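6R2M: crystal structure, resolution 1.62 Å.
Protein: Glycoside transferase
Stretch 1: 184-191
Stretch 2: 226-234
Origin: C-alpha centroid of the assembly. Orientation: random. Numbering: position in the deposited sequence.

Stretch 1 (184-191) VNADPFFT
Stretch 2 226-234: VEPNFDNFL

A helix start offers unpaired backbone NH groups, and a carboxylate placed just before it can satisfy them while its second oxygen reaches another segment. This glycoside transferase gives a worked example. Stretch 1, 184-191, is irregular and largely extended, with a cis peptide bond before Pro188; stretch 2 enters a helix at Pro228 that runs on past Leu234. The register is set by Pro188 and Asn229, whose CA atoms are 4.9 Å apart, and the contact buries 461 Å² in all.

The polar part centres on Glu227, at the N-cap position. With chi1 at -147°, between wells, chi2 m and chi3 -13°, its carboxylate folds back over the helix start. Glu227 OE1 accepts from Phe230 N at 3.1 Å and, weakly, from Asn229 N at 2.8 Å, where the angle is only 129°. Glu227 OE2 accepts from Ala186 N at 3.1 Å and 161°, the one hydrogen bond between the stretches. Asn229, chi1 m and chi2 -72°, steadies the acid: its ND2 donates to Glu227 OE2 at 3.0 Å. The same Asn229 ND2 lies 3.2 Å from Ala186 O, but the angle is too poor for a hydrogen bond.

Backbone bonds shape both partners. Asp187 N donates to Phe189 O at 3.0 Å, closing a tight bend around Pro188 (phi/psi -93/1), while Ala186 (-119/140) and Phe189 (-102/149) are extended. In the helix, Asp231 N to Glu227 O at 3.0 Å begins the i to i-4 pattern. Pro228 suits the first turn, where its missing NH costs no such bond. Across the gap, Phe230 CA makes a CA-H...O contact of 3.3 Å with Pro188 O.

The apolar part is mostly aromatic. Phe230 and Phe233, both chi1 t with chi2 69° and 77°, direct their CA-to-CB bonds toward stretch 1. Phe189 (m, -72°) starts away, yet its ring end returns: its edge meets the face of Phe233, with centroids 4.8 Å apart, planes at 68°, and Phe189 CE1 3.6 Å from Phe233 CE2. Phe190 (m, -86°) starts sideways and packs obliquely against Phe230, with planes at 51° and Phe190 CE2 3.6 Å from Phe230 CG; Phe190 CZ also comes within 3.6 Å of Glu227 CB. All four rings are buried. Ala186 points toward the helix, and its small methyl allows close approach, Ala186 CB lying 4.0 Å from Phe230 CB. Pro188, C-gamma endo, sets its CB 4.0 Å from Phe233 CB, whereas Asp187 points away and stays exposed.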

# COMPACT_ATOMS: atom_id res chain seq x y z
N VAL A 184 14.66 13.26 -3.75
CA VAL A 184 14.14 12.92 -5.07
C VAL A 184 13.48 14.14 -5.70
O VAL A 184 12.93 15.01 -5.01
CB VAL A 184 13.15 11.73 -4.97
CG1 VAL A 184 11.90 12.13 -4.21
CG2 VAL A 184 12.79 11.19 -6.35
N ASN A 185 13.55 14.21 -7.04
CA ASN A 185 12.88 15.23 -7.83
C ASN A 185 11.84 14.59 -8.73
O ASN A 185 11.93 13.41 -9.08
CB ASN A 185 13.88 16.01 -8.70
CG ASN A 185 14.84 16.83 -7.88
OD1 ASN A 185 14.45 17.43 -6.88
ND2 ASN A 185 16.10 16.84 -8.28
N ALA A 186 10.84 15.39 -9.10
CA ALA A 186 9.88 15.03 -10.14
C ALA A 186 9.97 16.04 -11.28
O ALA A 186 10.13 17.24 -11.04
CB ALA A 186 8.46 14.99 -9.58
N ASP A 187 9.89 15.56 -12.53
CA ASP A 187 10.08 16.49 -13.65
C ASP A 187 9.31 16.13 -14.92
O ASP A 187 9.91 16.04 -16.00
CB ASP A 187 11.57 16.62 -13.96
CG ASP A 187 11.90 17.86 -14.79
OD1 ASP A 187 11.15 18.86 -14.70
OD2 ASP A 187 12.89 17.81 -15.55
N PRO A 188 7.98 15.96 -14.86
CA PRO A 188 7.11 16.13 -13.69
C PRO A 188 6.87 14.84 -12.91
O PRO A 188 6.14 14.87 -11.92
CB PRO A 188 5.80 16.63 -14.33
CG PRO A 188 5.76 15.87 -15.62
CD PRO A 188 7.20 15.69 -16.08
N PHE A 189 7.48 13.73 -13.34
CA PHE A 189 7.34 12.45 -12.67
C PHE A 189 8.57 12.15 -11.83
O PHE A 189 9.69 12.55 -12.16
CB PHE A 189 7.13 11.33 -13.68
CG PHE A 189 6.01 11.58 -14.63
CD1 PHE A 189 4.69 11.52 -14.19
CD2 PHE A 189 6.27 11.88 -15.96
CE1 PHE A 189 3.64 11.75 -15.07
CE2 PHE A 189 5.22 12.12 -16.85
CZ PHE A 189 3.90 12.05 -16.40
N PHE A 190 8.35 11.43 -10.74
CA PHE A 190 9.44 11.03 -9.86
C PHE A 190 10.29 9.95 -10.51
O PHE A 190 9.76 9.03 -11.15
CB PHE A 190 8.89 10.47 -8.55
CG PHE A 190 8.22 11.48 -7.67
CD1 PHE A 190 8.95 12.25 -6.79
CD2 PHE A 190 6.83 11.61 -7.69
CE1 PHE A 190 8.32 13.16 -5.96
CE2 PHE A 190 6.19 12.52 -6.86
CZ PHE A 190 6.93 13.29 -6.00
N THR A 191 11.60 10.04 -10.31
CA THR A 191 12.48 8.89 -10.52
C THR A 191 12.17 7.85 -9.46
O THR A 191 12.32 8.13 -8.26
CB THR A 191 13.94 9.30 -10.40
OG1 THR A 191 14.11 10.06 -9.21
CG2 THR A 191 14.39 10.11 -11.59
N VAL A 226 4.39 19.33 -0.72
CA VAL A 226 4.28 18.52 -1.92
C VAL A 226 5.43 18.83 -2.85
O VAL A 226 6.00 19.94 -2.86
CB VAL A 226 2.93 18.72 -2.65
CG1 VAL A 226 1.77 18.22 -1.80
CG2 VAL A 226 2.73 20.18 -3.04
N GLU A 227 5.77 17.85 -3.67
CA GLU A 227 6.68 18.09 -4.77
C GLU A 227 5.89 18.88 -5.80
O GLU A 227 4.88 18.37 -6.30
CB GLU A 227 7.20 16.77 -5.35
CG GLU A 227 8.62 16.85 -5.87
CD GLU A 227 8.75 17.62 -7.18
OE1 GLU A 227 7.72 17.89 -7.83
OE2 GLU A 227 9.90 17.95 -7.55
N PRO A 228 6.28 20.12 -6.12
CA PRO A 228 5.38 20.99 -6.88
C PRO A 228 5.25 20.63 -8.35
O PRO A 228 4.23 20.97 -8.96
CB PRO A 228 6.00 22.39 -6.72
CG PRO A 228 7.45 22.11 -6.51
CD PRO A 228 7.50 20.83 -5.69
N ASN A 229 6.24 19.95 -8.93
CA ASN A 229 6.16 19.57 -10.32
C ASN A 229 5.15 18.45 -10.51
O ASN A 229 4.33 18.49 -11.43
CB ASN A 229 7.53 19.14 -10.82
CG ASN A 229 8.55 20.21 -10.62
OD1 ASN A 229 8.51 21.22 -11.32
ND2 ASN A 229 9.44 20.04 -9.64
N PHE A 230 5.20 17.44 -9.64
CA PHE A 230 4.19 16.41 -9.72
C PHE A 230 2.82 16.95 -9.36
O PHE A 230 1.81 16.58 -9.98
CB PHE A 230 4.56 15.23 -8.82
CG PHE A 230 3.68 14.05 -9.00
CD1 PHE A 230 3.74 13.31 -10.17
CD2 PHE A 230 2.81 13.67 -8.00
CE1 PHE A 230 2.91 12.19 -10.35
CE2 PHE A 230 1.99 12.56 -8.17
CZ PHE A 230 2.04 11.82 -9.34
N ASP A 231 2.75 17.81 -8.34
CA ASP A 231 1.45 18.34 -7.94
C ASP A 231 0.83 19.14 -9.07
O ASP A 231 -0.36 18.98 -9.36
CB ASP A 231 1.60 19.21 -6.69
CG ASP A 231 0.26 19.58 -6.08
OD1 ASP A 231 -0.48 18.68 -5.65
OD2 ASP A 231 -0.07 20.79 -6.03
N ASN A 232 1.64 19.93 -9.78
CA ASN A 232 1.12 20.70 -10.90
C ASN A 232 0.64 19.79 -12.02
O ASN A 232 -0.40 20.06 -12.64
CB ASN A 232 2.17 21.67 -11.43
CG ASN A 232 1.75 22.32 -12.73
OD1 ASN A 232 2.25 21.96 -13.80
ND2 ASN A 232 0.82 23.26 -12.64
N PHE A 233 1.37 18.72 -12.31
CA PHE A 233 0.90 17.78 -13.32
C PHE A 233 -0.48 17.25 -12.96
O PHE A 233 -1.38 17.20 -13.80
CB PHE A 233 1.89 16.62 -13.46
CG PHE A 233 1.45 15.59 -14.45
CD1 PHE A 233 1.58 15.82 -15.80
CD2 PHE A 233 0.90 14.39 -14.03
CE1 PHE A 233 1.16 14.88 -16.73
CE2 PHE A 233 0.48 13.43 -14.95
CZ PHE A 233 0.62 13.69 -16.30
N LEU A 234 -0.68 16.85 -11.71
CA LEU A 234 -1.98 16.34 -11.29
C LEU A 234 -3.06 17.38 -11.48
O LEU A 234 -4.14 17.09 -12.01
CB LEU A 234 -1.93 15.87 -9.83
CG LEU A 234 -1.04 14.68 -9.49
CD1 LEU A 234 -1.11 14.40 -7.99
CD2 LEU A 234 -1.40 13.44 -10.28